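Local coordinates for protein alginate lyase, family PL7 (Zobellia galactanivorans, PDB 4BE3) that acts as an exolytic alginate lyase, probably cleaving mannuronate-containing chains of the polysaccharide by beta-elimination, at residues A[64-70]-A[255-261]; A[103-109]-A[122-128]. All blocks are in the same frame, centred on the assembly; numbering follows the deposited sequence.

Interaction 1 (A[64-70]-A[255-261]); sequences TRTELGQ and YFKLGAY. With SRT (S,R meso-tartaric acid), chain C.
R65 and Y261 face each other as a non-hydrogen-bonded pair, and the guanidinium of R65 lies flat on the tyrosine ring, with the two planes 18° apart and R65 CZ 3.8 Å from the centroid of the Y261 ring, a cation-pi stack. The bend of the arginine chain at its third torsion (chi3 77°) swings the group over the ring; O3 of the bound tartrate sits over the opposite face of the guanidinium. S61 holds the Y261 hydroxyl. NH1 of R65 donates in the guanidinium plane to OE1 of E67, 2.8 Å away, almost end-on to the C-O bond. The same oxygen receives K257 NZ at 2.8 Å, but from 45° above the carboxylate plane, so two cationic groups share one acceptor. K257 NZ also reaches tartrate O11 at 3.0 Å and O3 at 3.1 Å, and a water joins it to the carbonyl O of E67. Y255 OH meets tartrate O2 at 2.6 Å.

Beneath this polar layer the packing is tight. L68, L258 and A260 turn to the opposite face, where L68 and A260 touch F49 of strand 44-52. At G259, where the strand breaks direction, a CB would collide with T66 O and E67 CA, and the backbone conformation is one that only glycine takes easily. The far end is looser: Q70 is partly exposed, yet its OE1, 2.9 Å from F256 N in a nearly straight bond, continues the strand pairing through a side chain and also accepts from W74. Strand 65-70 and the antiparallel segment 255-261 thus form part of the tartrate-binding pocket, where T60 shares a further hydrogen bond with the ligand; a salt-bridge network on the inner face of a jelly-roll sheet is consistent with the carboxylate-binding cleft of PL7 alginate lyases.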
ATOM      1  N   THR A  64       0.006 -19.311 -20.619  1.00 22.45           N
ATOM      2  CA  THR A  64      -0.678 -19.951 -19.525  1.00 22.53           C
ATOM      3  C   THR A  64       0.149 -19.790 -18.274  1.00 23.36           C
ATOM      4  O   THR A  64       1.439 -19.627 -18.330  1.00 23.35           O
ATOM      5  CB  THR A  64      -0.745 -21.439 -19.891  1.00 26.18           C
ATOM      6  OG1 THR A  64      -1.559 -21.502 -21.121  1.00 28.35           O
ATOM      7  CG2 THR A  64      -1.439 -22.243 -18.760  1.00 25.10           C
ATOM      8  N   ARG A  65      -0.541 -19.685 -17.115  1.00 23.28           N
ATOM      9  CA  ARG A  65       0.301 -19.507 -15.872  1.00 20.05           C
ATOM     10  C   ARG A  65      -0.357 -20.317 -14.732  1.00 25.82           C
ATOM     11  O   ARG A  65      -1.569 -20.555 -14.793  1.00 24.89           O
ATOM     12  CB  ARG A  65       0.349 -18.008 -15.479  1.00 21.43           C
ATOM     13  CG  ARG A  65      -0.993 -17.468 -14.921  1.00 24.14           C
ATOM     14  CD  ARG A  65      -0.976 -15.940 -14.837  1.00 24.24           C
ATOM     15  NE  ARG A  65      -1.168 -15.368 -16.211  1.00 25.95           N
ATOM     16  CZ  ARG A  65      -0.654 -14.212 -16.567  1.00 26.23           C
ATOM     17  NH1 ARG A  65       0.278 -13.621 -15.749  1.00 24.70           N
ATOM     18  NH2 ARG A  65      -0.996 -13.622 -17.708  1.00 27.64           N
ATOM     19  N   THR A  66       0.452 -20.672 -13.742  1.00 21.09           N
ATOM     20  CA  THR A  66      -0.106 -20.986 -12.387  1.00 23.60           C
ATOM     21  C   THR A  66       0.622 -19.986 -11.541  1.00 22.43           C
ATOM     22  O   THR A  66       1.903 -20.121 -11.364  1.00 22.26           O
ATOM     23  CB  THR A  66       0.264 -22.384 -12.000  1.00 23.65           C
ATOM     24  OG1 THR A  66      -0.423 -23.295 -12.884  1.00 25.22           O
ATOM     25  CG2 THR A  66      -0.223 -22.626 -10.542  1.00 26.74           C
ATOM     26  N   GLU A  67      -0.047 -18.890 -11.099  1.00 22.70           N
ATOM     27  CA  GLU A  67       0.815 -17.771 -10.572  1.00 21.36           C
ATOM     28  C   GLU A  67      -0.077 -17.004  -9.540  1.00 22.34           C
ATOM     29  O   GLU A  67      -1.298 -16.743  -9.820  1.00 22.86           O
ATOM     30  CB  GLU A  67       1.097 -16.831 -11.799  1.00 21.74           C
ATOM     31  CG  GLU A  67       2.140 -15.754 -11.456  1.00 22.53           C
ATOM     32  CD  GLU A  67       2.398 -14.814 -12.612  1.00 23.77           C
ATOM     33  OE1 GLU A  67       1.428 -14.437 -13.366  1.00 24.88           O
ATOM     34  OE2 GLU A  67       3.570 -14.395 -12.698  1.00 24.58           O
ATOM     35  N   LEU A  68       0.594 -16.575  -8.504  1.00 21.08           N
ATOM     36  CA  LEU A  68      -0.111 -15.703  -7.465  1.00 21.53           C
ATOM     37  C   LEU A  68      -0.186 -14.287  -7.941  1.00 24.32           C
ATOM     38  O   LEU A  68       0.784 -13.814  -8.622  1.00 22.21           O
ATOM     39  CB  LEU A  68       0.773 -15.742  -6.250  1.00 21.01           C
ATOM     40  CG  LEU A  68       1.085 -17.082  -5.693  1.00 22.62           C
ATOM     41  CD1 LEU A  68       1.897 -16.812  -4.385  1.00 21.28           C
ATOM     42  CD2 LEU A  68      -0.228 -17.816  -5.267  1.00 23.94           C
ATOM     43  N   GLY A  69      -1.191 -13.495  -7.528  1.00 21.05           N
ATOM     44  CA  GLY A  69      -1.188 -12.058  -7.779  1.00 21.90           C
ATOM     45  C   GLY A  69      -1.446 -11.427  -6.396  1.00 22.64           C
ATOM     46  O   GLY A  69      -2.332 -11.921  -5.613  1.00 23.30           O
ATOM     47  N   GLN A  70      -0.690 -10.396  -6.129  1.00 21.79           N
ATOM     48  CA  GLN A  70      -0.851  -9.745  -4.788  1.00 23.18           C
ATOM     49  C   GLN A  70      -2.197  -8.978  -4.773  1.00 24.17           C
ATOM     50  O   GLN A  70      -2.531  -8.167  -5.677  1.00 24.74           O
ATOM     51  CB  GLN A  70       0.336  -8.768  -4.618  1.00 21.97           C
ATOM     52  CG  GLN A  70       0.233  -7.919  -3.375  1.00 20.84           C
ATOM     53  CD  GLN A  70       1.409  -6.956  -3.353  1.00 22.66           C
ATOM     54  OE1 GLN A  70       1.879  -6.495  -4.463  1.00 21.83           O
ATOM     55  NE2 GLN A  70       1.829  -6.479  -2.151  1.00 21.49           N
ATOM     56  N   TYR A 255       0.949  -4.337  -8.900  1.00 21.88           N
ATOM     57  CA  TYR A 255       1.026  -5.286  -7.851  1.00 19.89           C
ATOM     58  C   TYR A 255       2.018  -6.383  -8.203  1.00 21.25           C
ATOM     59  O   TYR A 255       2.369  -6.520  -9.410  1.00 20.74           O
ATOM     60  CB  TYR A 255      -0.346  -5.922  -7.536  1.00 21.18           C
ATOM     61  CG  TYR A 255      -1.029  -6.546  -8.739  1.00 23.01           C
ATOM     62  CD1 TYR A 255      -1.888  -5.781  -9.522  1.00 25.63           C
ATOM     63  CD2 TYR A 255      -0.870  -7.929  -9.047  1.00 23.79           C
ATOM     64  CE1 TYR A 255      -2.590  -6.368 -10.588  1.00 28.12           C
ATOM     65  CE2 TYR A 255      -1.541  -8.511 -10.110  1.00 27.25           C
ATOM     66  CZ  TYR A 255      -2.384  -7.720 -10.891  1.00 32.02           C
ATOM     67  OH  TYR A 255      -3.073  -8.252 -11.954  1.00 33.82           O
ATOM     68  N   PHE A 256       2.506  -7.074  -7.210  1.00 19.03           N
ATOM     69  CA  PHE A 256       3.457  -8.190  -7.510  1.00 19.94           C
ATOM     70  C   PHE A 256       2.776  -9.404  -7.957  1.00 21.19           C
ATOM     71  O   PHE A 256       1.593  -9.674  -7.624  1.00 21.52           O
ATOM     72  CB  PHE A 256       4.266  -8.604  -6.252  1.00 18.78           C
ATOM     73  CG  PHE A 256       5.277  -7.552  -5.841  1.00 18.48           C
ATOM     74  CD1 PHE A 256       6.306  -7.281  -6.681  1.00 17.75           C
ATOM     75  CD2 PHE A 256       5.214  -6.855  -4.593  1.00 18.54           C
ATOM     76  CE1 PHE A 256       7.337  -6.362  -6.344  1.00 18.56           C
ATOM     77  CE2 PHE A 256       6.268  -5.977  -4.164  1.00 18.91           C
ATOM     78  CZ  PHE A 256       7.301  -5.662  -5.100  1.00 20.10           C
ATOM     79  N   LYS A 257       3.494 -10.264  -8.736  1.00 19.16           N
ATOM     80  CA  LYS A 257       3.037 -11.624  -9.034  1.00 18.65           C
ATOM     81  C   LYS A 257       4.217 -12.582  -8.921  1.00 18.53           C
ATOM     82  O   LYS A 257       5.386 -12.161  -9.066  1.00 19.05           O
ATOM     83  CB  LYS A 257       2.539 -11.710 -10.517  1.00 20.87           C
ATOM     84  CG  LYS A 257       1.429 -10.652 -10.774  1.00 22.96           C
ATOM     85  CD  LYS A 257       0.643 -10.991 -12.097  1.00 24.84           C
ATOM     86  CE  LYS A 257      -0.277 -12.150 -11.640  1.00 30.42           C
ATOM     87  NZ  LYS A 257      -0.841 -12.948 -12.760  1.00 30.70           N
ATOM     88  N   LEU A 258       3.914 -13.819  -8.642  1.00 18.96           N
ATOM     89  CA  LEU A 258       5.001 -14.792  -8.354  1.00 20.09           C
ATOM     90  C   LEU A 258       4.435 -16.121  -8.709  1.00 21.85           C
ATOM     91  O   LEU A 258       3.252 -16.475  -8.290  1.00 23.24           O
ATOM     92  CB  LEU A 258       5.275 -14.716  -6.833  1.00 22.21           C
ATOM     93  CG  LEU A 258       6.320 -15.728  -6.334  1.00 22.02           C
ATOM     94  CD1 LEU A 258       7.105 -15.066  -5.113  1.00 21.38           C
ATOM     95  CD2 LEU A 258       5.728 -17.041  -5.825  1.00 20.57           C
ATOM     96  N   GLY A 259       5.281 -17.017  -9.312  1.00 20.50           N
ATOM     97  CA  GLY A 259       4.856 -18.413  -9.545  1.00 18.66           C
ATOM     98  C   GLY A 259       5.513 -18.913 -10.864  1.00 20.06           C
ATOM     99  O   GLY A 259       6.745 -18.701 -11.020  1.00 19.82           O
ATOM    100  N   ALA A 260       4.702 -19.562 -11.731  1.00 22.45           N
ATOM    101  CA  ALA A 260       5.199 -20.061 -13.025  1.00 22.23           C
ATOM    102  C   ALA A 260       4.309 -19.501 -14.124  1.00 22.70           C
ATOM    103  O   ALA A 260       3.226 -20.030 -14.379  1.00 21.88           O
ATOM    104  CB  ALA A 260       5.183 -21.575 -13.014  1.00 20.62           C
ATOM    105  N   TYR A 261       4.792 -18.462 -14.814  1.00 18.94           N
ATOM    106  CA  TYR A 261       4.008 -17.861 -15.912  1.00 19.63           C
ATOM    107  C   TYR A 261       4.787 -18.343 -17.134  1.00 19.64           C
ATOM    108  O   TYR A 261       5.902 -17.828 -17.423  1.00 18.47           O
ATOM    109  CB  TYR A 261       4.134 -16.336 -15.723  1.00 19.53           C
ATOM    110  CG  TYR A 261       3.499 -15.504 -16.849  1.00 18.38           C
ATOM    111  CD1 TYR A 261       2.529 -16.044 -17.718  1.00 20.09           C
ATOM    112  CD2 TYR A 261       3.868 -14.128 -16.944  1.00 20.24           C
ATOM    113  CE1 TYR A 261       1.910 -15.180 -18.670  1.00 22.62           C
ATOM    114  CE2 TYR A 261       3.256 -13.314 -17.889  1.00 20.78           C
ATOM    115  CZ  TYR A 261       2.319 -13.835 -18.705  1.00 22.48           C
ATOM    116  OH  TYR A 261       1.738 -12.976 -19.628  1.00 27.28           O
TER
HETATM  117  O1  SRT C 400      -2.491 -10.322 -16.446  0.60 26.28           O
HETATM  118  O11 SRT C 400      -1.029 -10.656 -14.695  0.60 25.45           O
HETATM  119  C1  SRT C 400      -2.134 -10.619 -15.272  0.60 26.27           C
HETATM  120  C2  SRT C 400      -3.077 -11.175 -14.262  0.60 32.90           C
HETATM  121  O2  SRT C 400      -3.044 -10.640 -12.920  0.60 26.15           O
HETATM  122  C3  SRT C 400      -4.133 -12.135 -14.747  0.60 28.52           C
HETATM  123  O3  SRT C 400      -3.255 -13.172 -14.623  0.60 24.81           O
HETATM  124  C4  SRT C 400      -5.387 -12.253 -14.004  0.60 31.08           C
HETATM  125  O4  SRT C 400      -5.625 -13.220 -13.288  0.60 31.20           O
HETATM  126  O41 SRT C 400      -6.166 -11.302 -13.965  0.60 30.58           O
HETATM  127  O   HOH W   1      -2.421 -14.524 -11.406  1.00 29.27           O

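Interaction 2 (A[103-109]-A[122-128]); sequences YSVVVGQ and KIFYKKF
F124 holds CG anti to its own carbonyl carbon (chi1 -74°), and V106, with CG1 anti to the backbone N (chi1 166°), sets CG2 anti to the carbonyl carbon, which brings methyl and ring together across a non-hydrogen-bonded pair of this antiparallel beta hairpin, part of the jelly-roll sandwich. V106 CG2 stands 3.5 Å from the centroid of the F124 ring, only 5° off the ring normal, a nearly centred CH-pi contact. S104 OG approaches near the ring plane, at the edge, while bonding to the carbonyl of A101. F124 also stacks with F137 of the adjacent strand 133-141. With an alanine here, V106 CG2 would probably lose its supporting ring and F137 its stacking partner, leaving a gap beside S104.

V105 and Y125, on the reverse face, pack on V88 of the second sheet. They are paired by two backbone bonds, and the K127 N to Y103 O bond extends the pairing at the open end, where the Y103 and F128 rings meet obliquely. Toward the turn a beta bulge sets V107 and G108 opposite I123: I123 O accepts from V107 N at 2.8 Å, whereas I123 N donates to G108 O at 2.8 Å.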
ATOM      1  N   TYR A 103      11.308 -21.576 -24.309  1.00 18.03           N
ATOM      2  CA  TYR A 103      11.988 -22.341 -23.281  1.00 17.43           C
ATOM      3  C   TYR A 103      12.157 -21.503 -22.009  1.00 19.57           C
ATOM      4  O   TYR A 103      13.069 -21.789 -21.239  1.00 17.39           O
ATOM      5  CB  TYR A 103      13.417 -22.769 -23.722  1.00 17.91           C
ATOM      6  CG  TYR A 103      13.470 -23.253 -25.195  1.00 18.82           C
ATOM      7  CD1 TYR A 103      12.711 -24.329 -25.648  1.00 21.52           C
ATOM      8  CD2 TYR A 103      14.333 -22.548 -26.052  1.00 18.77           C
ATOM      9  CE1 TYR A 103      12.847 -24.691 -27.026  1.00 19.76           C
ATOM     10  CE2 TYR A 103      14.495 -22.962 -27.381  1.00 19.94           C
ATOM     11  CZ  TYR A 103      13.708 -23.943 -27.824  1.00 21.59           C
ATOM     12  OH  TYR A 103      13.913 -24.282 -29.199  1.00 24.02           O
ATOM     13  N   SER A 104      11.211 -20.602 -21.788  1.00 18.32           N
ATOM     14  CA  SER A 104      11.432 -19.761 -20.565  1.00 16.00           C
ATOM     15  C   SER A 104      10.144 -19.731 -19.694  1.00 19.25           C
ATOM     16  O   SER A 104       9.021 -20.080 -20.119  1.00 18.59           O
ATOM     17  CB  SER A 104      11.713 -18.296 -20.997  1.00 16.44           C
ATOM     18  OG  SER A 104      10.673 -17.511 -21.591  1.00 19.46           O
ATOM     19  N   VAL A 105      10.342 -19.206 -18.530  1.00 16.59           N
ATOM     20  CA  VAL A 105       9.190 -19.115 -17.536  1.00 16.54           C
ATOM     21  C   VAL A 105       9.449 -17.860 -16.720  1.00 17.74           C
ATOM     22  O   VAL A 105      10.615 -17.541 -16.383  1.00 17.12           O
ATOM     23  CB  VAL A 105       9.120 -20.385 -16.638  1.00 17.91           C
ATOM     24  CG1 VAL A 105      10.407 -20.654 -15.843  1.00 17.75           C
ATOM     25  CG2 VAL A 105       7.967 -20.253 -15.613  1.00 18.82           C
ATOM     26  N   VAL A 106       8.392 -17.067 -16.458  1.00 16.77           N
ATOM     27  CA  VAL A 106       8.616 -15.848 -15.596  1.00 14.51           C
ATOM     28  C   VAL A 106       8.228 -16.296 -14.176  1.00 16.10           C
ATOM     29  O   VAL A 106       7.167 -16.902 -13.933  1.00 17.35           O
ATOM     30  CB  VAL A 106       7.599 -14.794 -16.174  1.00 15.71           C
ATOM     31  CG1 VAL A 106       7.458 -13.587 -15.169  1.00 15.75           C
ATOM     32  CG2 VAL A 106       8.328 -14.199 -17.455  1.00 15.90           C
ATOM     33  N   VAL A 107       9.115 -15.910 -13.254  1.00 15.80           N
ATOM     34  CA  VAL A 107       9.110 -16.385 -11.878  1.00 17.14           C
ATOM     35  C   VAL A 107       8.822 -15.229 -10.870  1.00 18.07           C
ATOM     36  O   VAL A 107       8.663 -15.522  -9.674  1.00 19.72           O
ATOM     37  CB  VAL A 107      10.410 -17.062 -11.466  1.00 17.65           C
ATOM     38  CG1 VAL A 107      10.559 -18.291 -12.362  1.00 17.14           C
ATOM     39  CG2 VAL A 107      11.635 -16.128 -11.627  1.00 17.68           C
ATOM     40  N   GLY A 108       8.722 -14.019 -11.365  1.00 17.31           N
ATOM     41  CA  GLY A 108       8.251 -12.837 -10.533  1.00 16.03           C
ATOM     42  C   GLY A 108       8.011 -11.640 -11.389  1.00 19.94           C
ATOM     43  O   GLY A 108       8.651 -11.521 -12.491  1.00 18.51           O
ATOM     44  N   GLN A 109       7.037 -10.769 -11.051  1.00 17.51           N
ATOM     45  CA  GLN A 109       6.816  -9.636 -11.876  1.00 18.45           C
ATOM     46  C   GLN A 109       6.214  -8.519 -11.016  1.00 17.36           C
ATOM     47  O   GLN A 109       5.733  -8.811  -9.891  1.00 19.50           O
ATOM     48  CB  GLN A 109       5.720  -9.868 -12.922  1.00 21.82           C
ATOM     49  CG  GLN A 109       5.265 -11.169 -13.235  1.00 28.74           C
ATOM     50  CD  GLN A 109       4.092 -11.177 -14.241  1.00 31.86           C
ATOM     51  OE1 GLN A 109       3.484 -12.203 -14.436  1.00 26.47           O
ATOM     52  NE2 GLN A 109       3.773 -10.045 -14.812  1.00 28.09           N
ATOM     53  N   LYS A 122       9.609  -8.306 -15.416  1.00 16.71           N
ATOM     54  CA  LYS A 122       9.251  -9.711 -15.430  1.00 15.57           C
ATOM     55  C   LYS A 122      10.669 -10.400 -15.290  1.00 17.05           C
ATOM     56  O   LYS A 122      11.627  -9.991 -16.020  1.00 16.63           O
ATOM     57  CB  LYS A 122       8.687 -10.180 -16.787  1.00 15.61           C
ATOM     58  CG  LYS A 122       7.224  -9.684 -16.886  1.00 17.30           C
ATOM     59  CD  LYS A 122       6.540 -10.343 -18.157  1.00 19.59           C
ATOM     60  CE  LYS A 122       7.185  -9.813 -19.467  1.00 22.59           C
ATOM     61  NZ  LYS A 122       7.178  -8.333 -19.775  1.00 25.34           N
ATOM     62  N   ILE A 123      10.793 -11.281 -14.337  1.00 15.29           N
ATOM     63  CA  ILE A 123      12.103 -12.030 -14.158  1.00 16.55           C
ATOM     64  C   ILE A 123      11.839 -13.386 -14.828  1.00 15.34           C
ATOM     65  O   ILE A 123      10.913 -14.151 -14.494  1.00 16.53           O
ATOM     66  CB  ILE A 123      12.402 -12.219 -12.667  1.00 15.42           C
ATOM     67  CG1 ILE A 123      12.547 -10.802 -12.020  1.00 17.65           C
ATOM     68  CG2 ILE A 123      13.620 -13.084 -12.466  1.00 17.87           C
ATOM     69  CD1 ILE A 123      12.652 -10.978 -10.419  1.00 19.15           C
ATOM     70  N   PHE A 124      12.815 -13.736 -15.721  1.00 14.41           N
ATOM     71  CA  PHE A 124      12.701 -15.002 -16.492  1.00 13.71           C
ATOM     72  C   PHE A 124      13.808 -15.970 -16.098  1.00 15.00           C
ATOM     73  O   PHE A 124      14.936 -15.534 -15.784  1.00 16.95           O
ATOM     74  CB  PHE A 124      13.031 -14.650 -17.970  1.00 13.58           C
ATOM     75  CG  PHE A 124      11.960 -13.894 -18.706  1.00 16.87           C
ATOM     76  CD1 PHE A 124      11.709 -12.503 -18.487  1.00 16.42           C
ATOM     77  CD2 PHE A 124      11.244 -14.611 -19.738  1.00 16.81           C
ATOM     78  CE1 PHE A 124      10.745 -11.812 -19.239  1.00 17.84           C
ATOM     79  CE2 PHE A 124      10.338 -13.861 -20.510  1.00 17.28           C
ATOM     80  CZ  PHE A 124      10.054 -12.540 -20.268  1.00 16.75           C
ATOM     81  N   TYR A 125      13.509 -17.254 -16.322  1.00 14.62           N
ATOM     82  CA  TYR A 125      14.574 -18.290 -16.326  1.00 14.00           C
ATOM     83  C   TYR A 125      14.317 -18.935 -17.725  1.00 15.87           C
ATOM     84  O   TYR A 125      13.188 -19.307 -18.050  1.00 16.98           O
ATOM     85  CB  TYR A 125      14.340 -19.307 -15.185  1.00 16.40           C
ATOM     86  CG  TYR A 125      15.271 -20.509 -15.376  1.00 16.51           C
ATOM     87  CD1 TYR A 125      14.938 -21.587 -16.221  1.00 17.98           C
ATOM     88  CD2 TYR A 125      16.505 -20.512 -14.728  1.00 18.11           C
ATOM     89  CE1 TYR A 125      15.825 -22.642 -16.354  1.00 19.22           C
ATOM     90  CE2 TYR A 125      17.396 -21.606 -14.798  1.00 18.12           C
ATOM     91  CZ  TYR A 125      17.033 -22.615 -15.671  1.00 19.64           C
ATOM     92  OH  TYR A 125      17.962 -23.658 -15.849  1.00 21.58           O
ATOM     93  N   LYS A 126      15.409 -19.037 -18.537  1.00 15.93           N
ATOM     94  CA  LYS A 126      15.274 -19.642 -19.878  1.00 14.08           C
ATOM     95  C   LYS A 126      16.407 -20.699 -20.055  1.00 16.57           C
ATOM     96  O   LYS A 126      17.590 -20.417 -19.707  1.00 17.44           O
ATOM     97  CB  LYS A 126      15.443 -18.516 -20.847  1.00 14.61           C
ATOM     98  CG  LYS A 126      15.435 -19.079 -22.361  1.00 16.74           C
ATOM     99  CD  LYS A 126      15.465 -17.835 -23.264  1.00 15.75           C
ATOM    100  CE  LYS A 126      15.724 -18.347 -24.741  1.00 16.78           C
ATOM    101  NZ  LYS A 126      15.760 -17.131 -25.667  1.00 16.94           N
ATOM    102  N   LYS A 127      16.045 -21.876 -20.582  1.00 16.54           N
ATOM    103  CA  LYS A 127      17.128 -22.886 -20.733  1.00 17.02           C
ATOM    104  C   LYS A 127      16.808 -23.620 -22.038  1.00 17.79           C
ATOM    105  O   LYS A 127      15.763 -24.180 -22.213  1.00 19.33           O
ATOM    106  CB  LYS A 127      17.187 -23.856 -19.526  1.00 19.07           C
ATOM    107  CG  LYS A 127      18.429 -24.812 -19.669  1.00 19.95           C
ATOM    108  CD  LYS A 127      18.395 -25.950 -18.672  1.00 22.09           C
ATOM    109  CE  LYS A 127      17.399 -27.006 -19.054  1.00 23.77           C
ATOM    110  NZ  LYS A 127      17.702 -27.660 -20.437  1.00 23.87           N
ATOM    111  N   PHE A 128      17.796 -23.594 -22.966  1.00 16.77           N
ATOM    112  CA  PHE A 128      17.589 -24.389 -24.207  1.00 19.37           C
ATOM    113  C   PHE A 128      17.578 -25.881 -23.971  1.00 21.84           C
ATOM    114  O   PHE A 128      18.164 -26.421 -23.016  1.00 21.34           O
ATOM    115  CB  PHE A 128      18.759 -24.050 -25.153  1.00 19.64           C
ATOM    116  CG  PHE A 128      18.691 -22.570 -25.657  1.00 19.61           C
ATOM    117  CD1 PHE A 128      17.818 -22.257 -26.737  1.00 20.47           C
ATOM    118  CD2 PHE A 128      19.426 -21.565 -25.010  1.00 20.29           C
ATOM    119  CE1 PHE A 128      17.751 -20.942 -27.222  1.00 19.30           C
ATOM    120  CE2 PHE A 128      19.315 -20.209 -25.463  1.00 19.18           C
ATOM    121  CZ  PHE A 128      18.449 -19.858 -26.540  1.00 18.98           C
TER

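How the interactions relate
Interactions 1 and 2 lie about 12 Å apart, centre to centre, in one curved antiparallel sheet. Strand 104-112 is the seam: it pairs with 121-126 on one side and with 254-258 and 260-262 on the other, and these pair in turn with 65-70. Backbone bonds from V106 N to Y261 O and from K257 N to Q109 O probably tie the two contacts directly. Along the chain, the local hairpin of interaction 2 falls between the widely separated segments of interaction 1. Strands distant in sequence are thereby brought beside a local hairpin, and strand 104-112 runs beside the pocket-bearing strands, the side chain of Q109 coming within about 5 Å of the tartrate, nearest atoms.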